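Local structure of siderophore periplasmic binding protein (Thermobifida fusca, 5DH0) at residues 52-57 and 150-155; 121-126 and 132-137; 162-167 and 294-299; 85-90 and 96-101. The protein probably binds iron-loaded siderophore of the fuscachelin type outside the cell membrane and delivers it to a transporter for uptake. All coordinates share one frame; numbering follows the deposited sequence.

Contact 1 of 4, residues 52-57 and 150-155; sequences TEVVLE and ELSRVV
Val-54 of helix 52-57 and Ser-152, near the C-terminal end of helix 142-154, bring the two backbones together, with Val-54 CA only 5.8 Å from Ser-152 CA. One valine carries most of the first segment's share of the interface. Its CB points at the partner helix and its two methyls divide the work. CG2 meets Leu-151 CB at 3.6 Å, the two side chains crossing at about a right angle, so the valine touches the root of the leucine rather than its methyls. CG1, held anti to the backbone N (chi1 172°), instead reaches over the Leu-151 to Ser-152 peptide, 3.9 Å from Ser-152 N, and also touches Val-155 CG2 at 3.9 Å. Beneath this group, Ile-108 of strand 106-112 touches Val-54, Leu-151 and Val-155, which places both helices on one face of the parallel sheet.

Beside the methyls runs a polar seam built on water. Ser-152 OG, hydrogen-bonded to Thr-148 O one turn back in its own helix, binds two waters. Water 1 lies 2.8 Å from Ser-152 OG and donates to Val-54 O; water 2 donates to Ser-152 OG at 3.0 Å and to Glu-57 OE2 at 2.9 Å. The same carboxylate oxygen forms a salt bridge with Arg-160, and Glu-57 OE1 is hydrogen-bonded to Thr-291. The helices are thus joined directly by apolar contacts alone, while the buried serine hydroxyl is held by Thr-148 O and by two waters, one of which also donates to the Val-54 carbonyl.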
loop_
_atom_site.group_PDB
_atom_site.type_symbol
_atom_site.label_atom_id
_atom_site.label_comp_id
_atom_site.label_asym_id
_atom_site.label_seq_id
_atom_site.Cartn_x
_atom_site.Cartn_y
_atom_site.Cartn_z
ATOM N N THR A 52 7.275 -23.505 -28.468
ATOM C CA THR A 52 8.733 -23.431 -28.507
ATOM C C THR A 52 9.369 -23.771 -27.159
ATOM O O THR A 52 10.339 -24.531 -27.097
ATOM C CB THR A 52 9.224 -22.035 -28.926
ATOM O OG1 THR A 52 8.609 -21.656 -30.163
ATOM C CG2 THR A 52 10.732 -22.046 -29.085
ATOM N N GLU A 53 8.817 -23.208 -26.086
ATOM C CA GLU A 53 9.303 -23.468 -24.724
ATOM C C GLU A 53 9.186 -24.953 -24.388
ATOM O O GLU A 53 10.006 -25.512 -23.652
ATOM C CB GLU A 53 8.521 -22.628 -23.703
ATOM C CG GLU A 53 8.794 -21.108 -23.794
ATOM C CD GLU A 53 8.193 -20.438 -25.049
ATOM O OE1 GLU A 53 7.457 -21.100 -25.828
ATOM O OE2 GLU A 53 8.479 -19.240 -25.264
ATOM N N VAL A 54 8.172 -25.600 -24.950
ATOM C CA VAL A 54 7.944 -27.013 -24.677
ATOM C C VAL A 54 8.992 -27.902 -25.337
ATOM O O VAL A 54 9.572 -28.772 -24.677
ATOM C CB VAL A 54 6.540 -27.436 -25.129
ATOM C CG1 VAL A 54 6.357 -28.956 -25.027
ATOM C CG2 VAL A 54 5.505 -26.712 -24.285
ATOM N N VAL A 55 9.246 -27.689 -26.628
ATOM C CA VAL A 55 10.207 -28.527 -27.334
ATOM C C VAL A 55 11.631 -28.259 -26.819
ATOM O O VAL A 55 12.433 -29.192 -26.690
ATOM C CB VAL A 55 10.135 -28.347 -28.890
ATOM C CG1 VAL A 55 8.829 -28.906 -29.426
ATOM C CG2 VAL A 55 10.336 -26.888 -29.321
ATOM N N LEU A 56 11.950 -27.009 -26.491
ATOM C CA LEU A 56 13.275 -26.730 -25.940
ATOM C C LEU A 56 13.521 -27.510 -24.635
ATOM O O LEU A 56 14.566 -28.129 -24.472
ATOM C CB LEU A 56 13.469 -25.230 -25.711
ATOM C CG LEU A 56 13.686 -24.437 -27.013
ATOM C CD1 LEU A 56 13.557 -22.937 -26.790
ATOM C CD2 LEU A 56 15.034 -24.768 -27.647
ATOM N N GLU A 57 12.555 -27.500 -23.722
ATOM C CA GLU A 57 12.743 -28.123 -22.417
ATOM C C GLU A 57 12.812 -29.638 -22.520
ATOM O O GLU A 57 13.463 -30.285 -21.713
ATOM C CB GLU A 57 11.619 -27.710 -21.461
ATOM C CG GLU A 57 11.760 -26.263 -20.985
ATOM C CD GLU A 57 10.616 -25.807 -20.084
ATOM O OE1 GLU A 57 10.795 -24.774 -19.397
ATOM O OE2 GLU A 57 9.539 -26.463 -20.068
ATOM N N GLU A 150 0.774 -29.204 -19.985
ATOM C CA GLU A 150 -0.005 -30.154 -20.786
ATOM C C GLU A 150 0.666 -30.516 -22.105
ATOM O O GLU A 150 0.672 -31.682 -22.515
ATOM C CB GLU A 150 -1.411 -29.604 -21.080
ATOM C CG GLU A 150 -2.300 -29.515 -19.862
ATOM C CD GLU A 150 -2.430 -30.851 -19.160
ATOM O OE1 GLU A 150 -2.287 -31.903 -19.832
ATOM O OE2 GLU A 150 -2.656 -30.850 -17.929
ATOM N N LEU A 151 1.209 -29.514 -22.786
ATOM C CA LEU A 151 1.922 -29.758 -24.029
ATOM C C LEU A 151 3.129 -30.653 -23.750
ATOM O O LEU A 151 3.475 -31.514 -24.568
ATOM C CB LEU A 151 2.342 -28.436 -24.677
ATOM C CG LEU A 151 1.135 -27.636 -25.180
ATOM C CD1 LEU A 151 1.571 -26.304 -25.795
ATOM C CD2 LEU A 151 0.324 -28.455 -26.172
ATOM N N SER A 152 3.751 -30.462 -22.584
ATOM C CA SER A 152 4.899 -31.267 -22.196
ATOM C C SER A 152 4.532 -32.741 -22.092
ATOM O O SER A 152 5.295 -33.620 -22.519
ATOM C CB SER A 152 5.470 -30.787 -20.875
ATOM O OG SER A 152 6.209 -29.601 -21.054
ATOM N N ARG A 153 3.364 -33.015 -21.522
ATOM C CA ARG A 153 2.933 -34.390 -21.365
ATOM C C ARG A 153 2.732 -34.996 -22.753
ATOM O O ARG A 153 3.160 -36.117 -23.022
ATOM C CB ARG A 153 1.653 -34.472 -20.522
ATOM C CG ARG A 153 1.891 -34.227 -19.047
ATOM C CD ARG A 153 0.592 -34.203 -18.287
ATOM N NE ARG A 153 0.799 -33.951 -16.866
ATOM C CZ ARG A 153 -0.044 -33.260 -16.109
ATOM N NH1 ARG A 153 -1.145 -32.753 -16.649
ATOM N NH2 ARG A 153 0.213 -33.062 -14.823
ATOM N N VAL A 154 2.114 -34.230 -23.640
ATOM C CA VAL A 154 1.768 -34.720 -24.968
ATOM C C VAL A 154 2.993 -35.074 -25.825
ATOM O O VAL A 154 2.940 -36.027 -26.595
ATOM C CB VAL A 154 0.873 -33.694 -25.687
ATOM C CG1 VAL A 154 1.205 -33.580 -27.158
ATOM C CG2 VAL A 154 -0.582 -34.069 -25.487
ATOM N N VAL A 155 4.100 -34.353 -25.675
ATOM C CA VAL A 155 5.293 -34.661 -26.470
ATOM C C VAL A 155 6.194 -35.655 -25.731
ATOM O O VAL A 155 7.334 -35.907 -26.143
ATOM C CB VAL A 155 6.123 -33.381 -26.832
ATOM C CG1 VAL A 155 5.253 -32.342 -27.538
ATOM C CG2 VAL A 155 6.788 -32.789 -25.597
HETATM O O HOH W 1 8.629 -29.979 -22.380
HETATM O O HOH W 2 6.763 -27.087 -19.586
#

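Contact 2 of 4, residues 121-126 and 132-137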
loop_
_atom_site.group_PDB
_atom_site.type_symbol
_atom_site.label_atom_id
_atom_site.label_comp_id
_atom_site.label_asym_id
_atom_site.label_seq_id
_atom_site.Cartn_x
_atom_site.Cartn_y
_atom_site.Cartn_z
ATOM N N GLY A 121 -11.704 -23.555 -36.451
ATOM C CA GLY A 121 -11.536 -23.529 -37.889
ATOM C C GLY A 121 -10.101 -23.796 -38.280
ATOM O O GLY A 121 -9.829 -24.645 -39.128
ATOM N N ILE A 122 -9.184 -23.060 -37.655
ATOM C CA ILE A 122 -7.754 -23.252 -37.858
ATOM C C ILE A 122 -7.312 -24.686 -37.570
ATOM O O ILE A 122 -6.590 -25.286 -38.361
ATOM C CB ILE A 122 -6.955 -22.286 -36.987
ATOM C CG1 ILE A 122 -7.135 -20.862 -37.511
ATOM C CG2 ILE A 122 -5.490 -22.661 -36.967
ATOM C CD1 ILE A 122 -6.480 -19.800 -36.663
ATOM N N ARG A 123 -7.763 -25.241 -36.454
ATOM C CA ARG A 123 -7.401 -26.604 -36.079
ATOM C C ARG A 123 -7.829 -27.630 -37.125
ATOM O O ARG A 123 -7.123 -28.607 -37.370
ATOM C CB ARG A 123 -8.021 -26.962 -34.733
ATOM C CG ARG A 123 -7.705 -28.353 -34.236
ATOM C CD ARG A 123 -8.550 -28.666 -33.018
ATOM N NE ARG A 123 -8.426 -30.071 -32.644
ATOM C CZ ARG A 123 -9.034 -31.068 -33.284
ATOM N NH1 ARG A 123 -9.823 -30.807 -34.329
ATOM N NH2 ARG A 123 -8.858 -32.324 -32.872
ATOM N N GLU A 124 -8.989 -27.410 -37.735
ATOM C CA GLU A 124 -9.505 -28.347 -38.723
ATOM C C GLU A 124 -8.630 -28.336 -39.970
ATOM O O GLU A 124 -8.335 -29.388 -40.535
ATOM C CB GLU A 124 -10.955 -28.017 -39.081
ATOM N N ASP A 125 -8.209 -27.143 -40.382
ATOM C CA ASP A 125 -7.298 -26.984 -41.511
ATOM C C ASP A 125 -5.974 -27.715 -41.261
ATOM O O ASP A 125 -5.493 -28.457 -42.116
ATOM C CB ASP A 125 -7.034 -25.494 -41.785
ATOM C CG ASP A 125 -8.221 -24.784 -42.439
ATOM O OD1 ASP A 125 -9.211 -25.461 -42.787
ATOM O OD2 ASP A 125 -8.162 -23.542 -42.611
ATOM N N LEU A 126 -5.399 -27.513 -40.078
ATOM C CA LEU A 126 -4.098 -28.082 -39.739
ATOM C C LEU A 126 -4.107 -29.603 -39.665
ATOM O O LEU A 126 -3.066 -30.240 -39.810
ATOM C CB LEU A 126 -3.597 -27.520 -38.407
ATOM C CG LEU A 126 -3.227 -26.038 -38.390
ATOM C CD1 LEU A 126 -3.054 -25.565 -36.966
ATOM C CD2 LEU A 126 -1.960 -25.803 -39.169
ATOM N N THR A 132 -3.199 -32.372 -34.643
ATOM C CA THR A 132 -2.999 -31.050 -34.070
ATOM C C THR A 132 -3.538 -30.932 -32.648
ATOM O O THR A 132 -4.719 -31.196 -32.398
ATOM C CB THR A 132 -3.654 -29.979 -34.946
ATOM O OG1 THR A 132 -3.118 -30.058 -36.272
ATOM C CG2 THR A 132 -3.394 -28.588 -34.373
ATOM N N VAL A 133 -2.670 -30.532 -31.719
ATOM C CA VAL A 133 -3.040 -30.409 -30.306
ATOM C C VAL A 133 -2.939 -28.981 -29.805
ATOM O O VAL A 133 -1.838 -28.442 -29.675
ATOM C CB VAL A 133 -2.159 -31.281 -29.398
ATOM C CG1 VAL A 133 -2.531 -31.062 -27.931
ATOM C CG2 VAL A 133 -2.308 -32.739 -29.763
ATOM N N PHE A 134 -4.098 -28.388 -29.526
ATOM C CA PHE A 134 -4.221 -27.064 -28.922
ATOM C C PHE A 134 -4.772 -27.127 -27.488
ATOM O O PHE A 134 -5.757 -27.830 -27.229
ATOM C CB PHE A 134 -5.150 -26.183 -29.753
ATOM C CG PHE A 134 -4.575 -25.740 -31.064
ATOM C CD1 PHE A 134 -3.329 -25.139 -31.126
ATOM C CD2 PHE A 134 -5.312 -25.873 -32.236
ATOM C CE1 PHE A 134 -2.811 -24.704 -32.338
ATOM C CE2 PHE A 134 -4.805 -25.438 -33.449
ATOM C CZ PHE A 134 -3.546 -24.856 -33.503
ATOM N N PHE A 135 -4.156 -26.389 -26.562
ATOM C CA PHE A 135 -4.748 -26.198 -25.241
ATOM C C PHE A 135 -5.115 -24.738 -24.999
ATOM O O PHE A 135 -4.282 -23.830 -25.148
ATOM C CB PHE A 135 -3.810 -26.675 -24.141
ATOM C CG PHE A 135 -3.676 -28.154 -24.075
ATOM C CD1 PHE A 135 -2.578 -28.782 -24.620
ATOM C CD2 PHE A 135 -4.653 -28.925 -23.480
ATOM C CE1 PHE A 135 -2.447 -30.148 -24.569
ATOM C CE2 PHE A 135 -4.527 -30.298 -23.434
ATOM C CZ PHE A 135 -3.421 -30.905 -23.988
ATOM N N ASP A 136 -6.371 -24.520 -24.636
ATOM C CA ASP A 136 -6.836 -23.208 -24.223
ATOM C C ASP A 136 -6.285 -22.852 -22.855
ATOM O O ASP A 136 -6.132 -23.708 -21.987
ATOM C CB ASP A 136 -8.363 -23.144 -24.182
ATOM C CG ASP A 136 -8.996 -23.331 -25.544
ATOM O OD1 ASP A 136 -8.782 -22.473 -26.423
ATOM O OD2 ASP A 136 -9.724 -24.329 -25.732
ATOM N N PHE A 137 -5.978 -21.581 -22.669
ATOM C CA PHE A 137 -5.600 -21.105 -21.353
ATOM C C PHE A 137 -6.222 -19.747 -21.141
ATOM O O PHE A 137 -6.459 -19.000 -22.087
ATOM C CB PHE A 137 -4.081 -21.029 -21.196
ATOM C CG PHE A 137 -3.425 -20.020 -22.101
ATOM C CD1 PHE A 137 -3.131 -18.742 -21.643
ATOM C CD2 PHE A 137 -3.094 -20.353 -23.413
ATOM C CE1 PHE A 137 -2.527 -17.811 -22.481
ATOM C CE2 PHE A 137 -2.490 -19.423 -24.252
ATOM C CZ PHE A 137 -2.207 -18.149 -23.781
HETATM O O HOH W 3 -6.639 -29.993 -30.283
#
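Leu-126 and Arg-123 press apolar carbons against the rim of the Phe-134 ring. Leu-126 CD1 reaches Phe-134 CZ at 3.6 Å, crossing at about a right angle, and Arg-123 CB lies 3.8 Å from Phe-134 CE2; both come in at the edge, near the ring plane. One face is covered from within the strand by Thr-132 CG2, 3.5 Å above the plane and offset toward the rim. Tyr-119 adds an edge-to-face ring contact.

The polar link runs through water 3. Arg-123, with CG anti to the backbone N (chi1 -180°) and an extended chain, carries NE to this water at 3.0 Å, in the guanidinium plane. Water 3 then donates to Thr-132 O and accepts from Phe-134 N, both at 3.1 Å. Arg-123 NH1 forms a salt bridge with Glu-127, and Thr-132 OG1 is hydrogen-bonded to Ala-130 O. With an alanine in place of Phe-134, Leu-126 CD1 and Arg-123 CB would probably lose the ring edge they rest on, opening a gap beneath the helix.

Over these short segments helix and strand run nearly antiparallel, 158° between their directions, with the axes 8.8 Å apart at closest approach, as in the beta-alpha-beta crossover of a Rossmann-like lobe.

Contact 3 of 4, residues 162-167 and 294-299; sequences EAEQQR and QANIVL
Asn-296 donates through ND2 to Glu-164 OE1 at 2.8 Å, the strongest bond between helices 158-178 and 292-307 here. The oxygen is approached nearly end-on to its C-O bond, but the N-H...O angle is 133° and the acceptor is tilted out of the amide plane by 26°. ND2 also makes a weak bond to Glu-164 O at 3.3 Å, so one amide nitrogen touches both the side chain and the backbone of the same glutamate. The bend in Glu-164 at chi2 folds its carboxylate back to the amide, the two flat groups turned well apart.

Arg-167, one turn further on, extends its chain from CG to NE and lays the guanidinium over the asparagine. The planes are 28° apart and stacked, with Asn-296 CG over one face and Arg-167 NH1 3.4 Å from Asn-296 CB. A long salt bridge of 3.8 Å from Arg-167 NH1 to Glu-164 OE1 ties the two charged side chains loosely together. Phe-168 packs against Asn-296 as well, and Leu-299, on the same side of its helix, rests on Phe-168 and Arg-171.

With a leucine in place of Asn-296, Glu-164 OE1 would probably be left with its long link to Arg-167 and without a close donor across the interface. Helix 158-178 is probably the long helix that joins the two lobes, as in relatives of this family. The contact fastens it to helix 292-307 by a buried amide gripped through its nitrogen, with an arginine laid over it, whose charge probably helps to steady the carboxylate.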
loop_
_atom_site.group_PDB
_atom_site.type_symbol
_atom_site.label_atom_id
_atom_site.label_comp_id
_atom_site.label_asym_id
_atom_site.label_seq_id
_atom_site.Cartn_x
_atom_site.Cartn_y
_atom_site.Cartn_z
ATOM N N GLU A 162 6.216 -32.410 -14.677
ATOM C CA GLU A 162 5.506 -32.562 -13.413
ATOM C C GLU A 162 6.448 -32.365 -12.242
ATOM O O GLU A 162 6.049 -31.832 -11.198
ATOM C CB GLU A 162 4.805 -33.917 -13.360
ATOM C CG GLU A 162 3.584 -33.959 -14.308
ATOM C CD GLU A 162 2.934 -35.339 -14.453
ATOM O OE1 GLU A 162 3.136 -36.218 -13.580
ATOM O OE2 GLU A 162 2.207 -35.533 -15.453
ATOM N N ALA A 163 7.712 -32.734 -12.418
ATOM C CA ALA A 163 8.685 -32.499 -11.362
ATOM C C ALA A 163 8.907 -30.992 -11.154
ATOM O O ALA A 163 9.075 -30.528 -10.013
ATOM C CB ALA A 163 9.996 -33.207 -11.671
ATOM N N GLU A 164 8.881 -30.215 -12.240
ATOM C CA GLU A 164 8.998 -28.763 -12.083
ATOM C C GLU A 164 7.793 -28.194 -11.331
ATOM O O GLU A 164 7.950 -27.334 -10.457
ATOM C CB GLU A 164 9.154 -28.062 -13.434
ATOM C CG GLU A 164 10.528 -28.235 -14.088
ATOM C CD GLU A 164 11.666 -27.550 -13.320
ATOM O OE1 GLU A 164 11.402 -26.650 -12.497
ATOM O OE2 GLU A 164 12.844 -27.904 -13.556
ATOM N N GLN A 165 6.594 -28.678 -11.655
ATOM C CA GLN A 165 5.384 -28.171 -10.999
ATOM C C GLN A 165 5.415 -28.439 -9.491
ATOM O O GLN A 165 5.075 -27.570 -8.675
ATOM C CB GLN A 165 4.138 -28.789 -11.606
ATOM C CG GLN A 165 2.867 -28.420 -10.872
ATOM C CD GLN A 165 1.647 -29.102 -11.445
ATOM O OE1 GLN A 165 1.613 -30.318 -11.597
ATOM N NE2 GLN A 165 0.641 -28.314 -11.786
ATOM N N GLN A 166 5.854 -29.641 -9.120
ATOM C CA GLN A 166 6.034 -29.964 -7.707
ATOM C C GLN A 166 7.106 -29.101 -7.048
ATOM O O GLN A 166 6.934 -28.608 -5.921
ATOM C CB GLN A 166 6.396 -31.429 -7.538
ATOM C CG GLN A 166 5.309 -32.365 -7.980
ATOM C CD GLN A 166 5.688 -33.806 -7.739
ATOM O OE1 GLN A 166 6.021 -34.187 -6.605
ATOM N NE2 GLN A 166 5.661 -34.621 -8.802
ATOM N N ARG A 167 8.220 -28.915 -7.741
ATOM C CA ARG A 167 9.309 -28.168 -7.138
ATOM C C ARG A 167 8.921 -26.713 -6.877
ATOM O O ARG A 167 9.353 -26.119 -5.879
ATOM C CB ARG A 167 10.543 -28.244 -8.015
ATOM C CG ARG A 167 11.721 -27.532 -7.425
ATOM C CD ARG A 167 12.829 -27.340 -8.456
ATOM N NE ARG A 167 13.734 -26.286 -7.999
ATOM C CZ ARG A 167 14.257 -25.346 -8.782
ATOM N NH1 ARG A 167 13.985 -25.325 -10.088
ATOM N NH2 ARG A 167 15.061 -24.427 -8.253
ATOM N N GLN A 294 10.588 -21.865 -15.728
ATOM C CA GLN A 294 10.795 -20.421 -15.762
ATOM C C GLN A 294 10.284 -19.815 -14.464
ATOM O O GLN A 294 10.967 -18.995 -13.842
ATOM C CB GLN A 294 10.098 -19.792 -16.974
ATOM C CG GLN A 294 10.860 -19.984 -18.263
ATOM C CD GLN A 294 10.171 -19.343 -19.446
ATOM O OE1 GLN A 294 9.345 -18.435 -19.283
ATOM N NE2 GLN A 294 10.529 -19.786 -20.647
ATOM N N ALA A 295 9.086 -20.230 -14.053
ATOM C CA ALA A 295 8.521 -19.795 -12.778
ATOM C C ALA A 295 9.474 -20.092 -11.607
ATOM O O ALA A 295 9.581 -19.294 -10.673
ATOM C CB ALA A 295 7.170 -20.451 -12.546
ATOM N N ASN A 296 10.194 -21.209 -11.661
ATOM C CA ASN A 296 11.175 -21.479 -10.603
ATOM C C ASN A 296 12.377 -20.531 -10.641
ATOM O O ASN A 296 12.854 -20.086 -9.602
ATOM C CB ASN A 296 11.645 -22.943 -10.657
ATOM C CG ASN A 296 10.700 -23.883 -9.909
ATOM O OD1 ASN A 296 10.390 -23.652 -8.748
ATOM N ND2 ASN A 296 10.237 -24.935 -10.574
ATOM N N ILE A 297 12.854 -20.186 -11.832
ATOM C CA ILE A 297 13.945 -19.205 -11.947
ATOM C C ILE A 297 13.530 -17.858 -11.365
ATOM O O ILE A 297 14.312 -17.204 -10.680
ATOM C CB ILE A 297 14.385 -19.063 -13.407
ATOM C CG1 ILE A 297 15.111 -20.348 -13.814
ATOM C CG2 ILE A 297 15.257 -17.821 -13.617
ATOM C CD1 ILE A 297 15.158 -20.569 -15.292
ATOM N N VAL A 298 12.280 -17.470 -11.587
ATOM C CA VAL A 298 11.744 -16.260 -10.964
ATOM C C VAL A 298 11.744 -16.318 -9.421
ATOM O O VAL A 298 12.173 -15.359 -8.771
ATOM C CB VAL A 298 10.307 -15.977 -11.465
ATOM C CG1 VAL A 298 9.672 -14.865 -10.665
ATOM C CG2 VAL A 298 10.337 -15.618 -12.934
ATOM N N LEU A 299 11.257 -17.425 -8.843
ATOM C CA LEU A 299 11.358 -17.667 -7.394
ATOM C C LEU A 299 12.775 -17.546 -6.875
ATOM O O LEU A 299 13.005 -16.955 -5.828
ATOM C CB LEU A 299 10.849 -19.058 -7.034
ATOM C CG LEU A 299 9.347 -19.209 -6.991
ATOM C CD1 LEU A 299 9.006 -20.588 -6.456
ATOM C CD2 LEU A 299 8.771 -18.099 -6.121
#

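Contact 4 of 4, residues 85-90 and 96-101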
loop_
_atom_site.group_PDB
_atom_site.type_symbol
_atom_site.label_atom_id
_atom_site.label_comp_id
_atom_site.label_asym_id
_atom_site.label_seq_id
_atom_site.Cartn_x
_atom_site.Cartn_y
_atom_site.Cartn_z
ATOM N N PRO A 85 12.665 -23.626 -39.926
ATOM C CA PRO A 85 11.684 -22.941 -40.773
ATOM C C PRO A 85 10.608 -22.220 -39.951
ATOM O O PRO A 85 10.137 -22.767 -38.947
ATOM C CB PRO A 85 11.072 -24.081 -41.596
ATOM C CG PRO A 85 12.063 -25.205 -41.502
ATOM C CD PRO A 85 12.665 -25.082 -40.146
ATOM N N VAL A 86 10.245 -21.010 -40.374
ATOM C CA VAL A 86 9.216 -20.214 -39.713
ATOM C C VAL A 86 7.857 -20.519 -40.314
ATOM O O VAL A 86 7.709 -20.517 -41.536
ATOM C CB VAL A 86 9.510 -18.707 -39.831
ATOM C CG1 VAL A 86 8.315 -17.885 -39.385
ATOM C CG2 VAL A 86 10.729 -18.353 -39.014
ATOM N N VAL A 87 6.865 -20.778 -39.462
ATOM C CA VAL A 87 5.568 -21.257 -39.930
ATOM C C VAL A 87 4.412 -20.411 -39.394
ATOM O O VAL A 87 3.238 -20.582 -39.783
ATOM C CB VAL A 87 5.359 -22.733 -39.528
ATOM C CG1 VAL A 87 6.409 -23.608 -40.176
ATOM C CG2 VAL A 87 5.430 -22.881 -38.017
ATOM N N GLN A 88 4.746 -19.498 -38.492
ATOM C CA GLN A 88 3.754 -18.604 -37.916
ATOM C C GLN A 88 4.476 -17.300 -37.620
ATOM O O GLN A 88 5.653 -17.311 -37.266
ATOM C CB GLN A 88 3.116 -19.226 -36.661
ATOM C CG GLN A 88 2.147 -18.328 -35.892
ATOM C CD GLN A 88 1.441 -19.043 -34.731
ATOM O OE1 GLN A 88 2.077 -19.701 -33.901
ATOM N NE2 GLN A 88 0.121 -18.890 -34.661
ATOM N N SER A 89 3.792 -16.181 -37.810
ATOM C CA SER A 89 4.409 -14.880 -37.582
ATOM C C SER A 89 4.091 -14.324 -36.196
ATOM O O SER A 89 3.221 -14.838 -35.495
ATOM C CB SER A 89 3.950 -13.886 -38.649
ATOM O OG SER A 89 2.596 -13.519 -38.425
ATOM N N ALA A 90 4.813 -13.270 -35.822
ATOM C CA ALA A 90 4.551 -12.507 -34.597
ATOM C C ALA A 90 3.068 -12.211 -34.393
ATOM O O ALA A 90 2.536 -12.397 -33.303
ATOM C CB ALA A 90 5.343 -11.199 -34.619
ATOM N N MET A 96 0.258 -21.949 -43.696
ATOM C CA MET A 96 -0.131 -23.340 -43.886
ATOM C C MET A 96 0.816 -24.102 -44.813
ATOM O O MET A 96 1.171 -25.254 -44.546
ATOM C CB MET A 96 -1.554 -23.400 -44.426
ATOM C CG MET A 96 -2.607 -22.998 -43.406
ATOM S SD MET A 96 -2.772 -24.246 -42.113
ATOM C CE MET A 96 -4.080 -23.567 -41.087
ATOM N N GLU A 97 1.221 -23.447 -45.898
ATOM C CA GLU A 97 2.170 -24.022 -46.838
ATOM C C GLU A 97 3.481 -24.389 -46.175
ATOM O O GLU A 97 4.051 -25.437 -46.448
ATOM C CB GLU A 97 2.452 -23.048 -47.978
ATOM C CG GLU A 97 1.393 -23.009 -49.048
ATOM C CD GLU A 97 2.004 -23.133 -50.425
ATOM O OE1 GLU A 97 3.243 -22.964 -50.534
ATOM O OE2 GLU A 97 1.254 -23.415 -51.387
ATOM N N ALA A 98 3.970 -23.503 -45.320
ATOM C CA ALA A 98 5.237 -23.732 -44.648
ATOM C C ALA A 98 5.124 -24.957 -43.739
ATOM O O ALA A 98 6.072 -25.735 -43.594
ATOM C CB ALA A 98 5.654 -22.493 -43.857
ATOM N N ILE A 99 3.952 -25.137 -43.147
ATOM C CA ILE A 99 3.759 -26.244 -42.230
ATOM C C ILE A 99 3.771 -27.562 -42.982
ATOM O O ILE A 99 4.411 -28.515 -42.545
ATOM C CB ILE A 99 2.452 -26.105 -41.436
ATOM C CG1 ILE A 99 2.558 -24.905 -40.495
ATOM C CG2 ILE A 99 2.158 -27.398 -40.676
ATOM C CD1 ILE A 99 1.384 -24.742 -39.573
ATOM N N ALA A 100 3.084 -27.610 -44.119
ATOM C CA ALA A 100 3.070 -28.824 -44.925
ATOM C C ALA A 100 4.476 -29.139 -45.461
ATOM O O ALA A 100 4.882 -30.303 -45.516
ATOM C CB ALA A 100 2.066 -28.704 -46.061
ATOM N N GLU A 101 5.241 -28.112 -45.817
ATOM C CA GLU A 101 6.596 -28.355 -46.301
ATOM C C GLU A 101 7.514 -28.924 -45.210
ATOM O O GLU A 101 8.394 -29.731 -45.502
ATOM C CB GLU A 101 7.193 -27.081 -46.886
ATOM C CG GLU A 101 7.072 -27.014 -48.413
ATOM C CD GLU A 101 7.734 -25.779 -48.996
ATOM O OE1 GLU A 101 7.066 -24.721 -49.064
ATOM O OE2 GLU A 101 8.924 -25.866 -49.386
#
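Val-87 turns its CB toward helix 96-101 and lodges between Ala-98 and Ile-99, presenting a different atom to each. Its CG1, anti to the carbonyl carbon (chi1 -62°), meets the single methyl of Ala-98, with Val-87 CG1 3.9 Å from Ala-98 CB. The branch point faces the isoleucine: Val-87 CB lies 3.7 Å from Ile-99 CG1, so the isoleucine touches at its inner methylene and keeps CD1 for other neighbours. Ala-98 CB, which points at the strand, is shared, since it also sits 3.7 Å from Val-86 O, placing a methyl against a backbone carbonyl. With only a methyl on the helix side the chains come close, Val-87 CA 5.3 Å from Ala-98 CA.

Strand 86-88 is an outermost strand of the five-stranded parallel sheet, bonded along one side to Val-65 and Glu-67, and helix 96-102 leads from it to strand 106-112 on the far side of strand 45-47. This is the long crossover at which a Rossmann-like sheet, ordered 3-2-1-4-5, reverses its direction of growth. Over these short segments the axes pass 7.2 Å apart with 133° between their directions, so the helix runs back obliquely over the strand.

The turn is fixed by backbone and polar bonds: the backbones of Val-87 and Asn-95 are hydrogen-bonded, and Asn-95 OD1 accepts from Ala-98 N at the start of the helix. Beyond the valine, Ile-99 is also packed against Ile-94 and against Leu-126 of helix 116-126.

How the contacts relate
Contacts 1, 2 and 4 belong to one Rossmann-like lobe, while contact 3 involves the long helix that probably joins the lobes. Contact 1 is fully buried; the other three are only partly so. Strand 132-137 ties contact 2 to contact 1: Phe-135 meets Leu-151 on one face of the sheet, with Phe-135 CD1 to Leu-151 CD2 at 3.3 Å, while Phe-134 faces helix 116-126 on the other. Contacts 2 and 4 share that second face, where Leu-126 CD2 lies 3.4 Å from Met-96 SD. Contact 4 relies on apolar touches, contacts 1 and 2 add bridging water, and contact 3 bonds directly through polar side chains. The Arg-153 to Glu-162 salt bridge connects contacts 1 and 3.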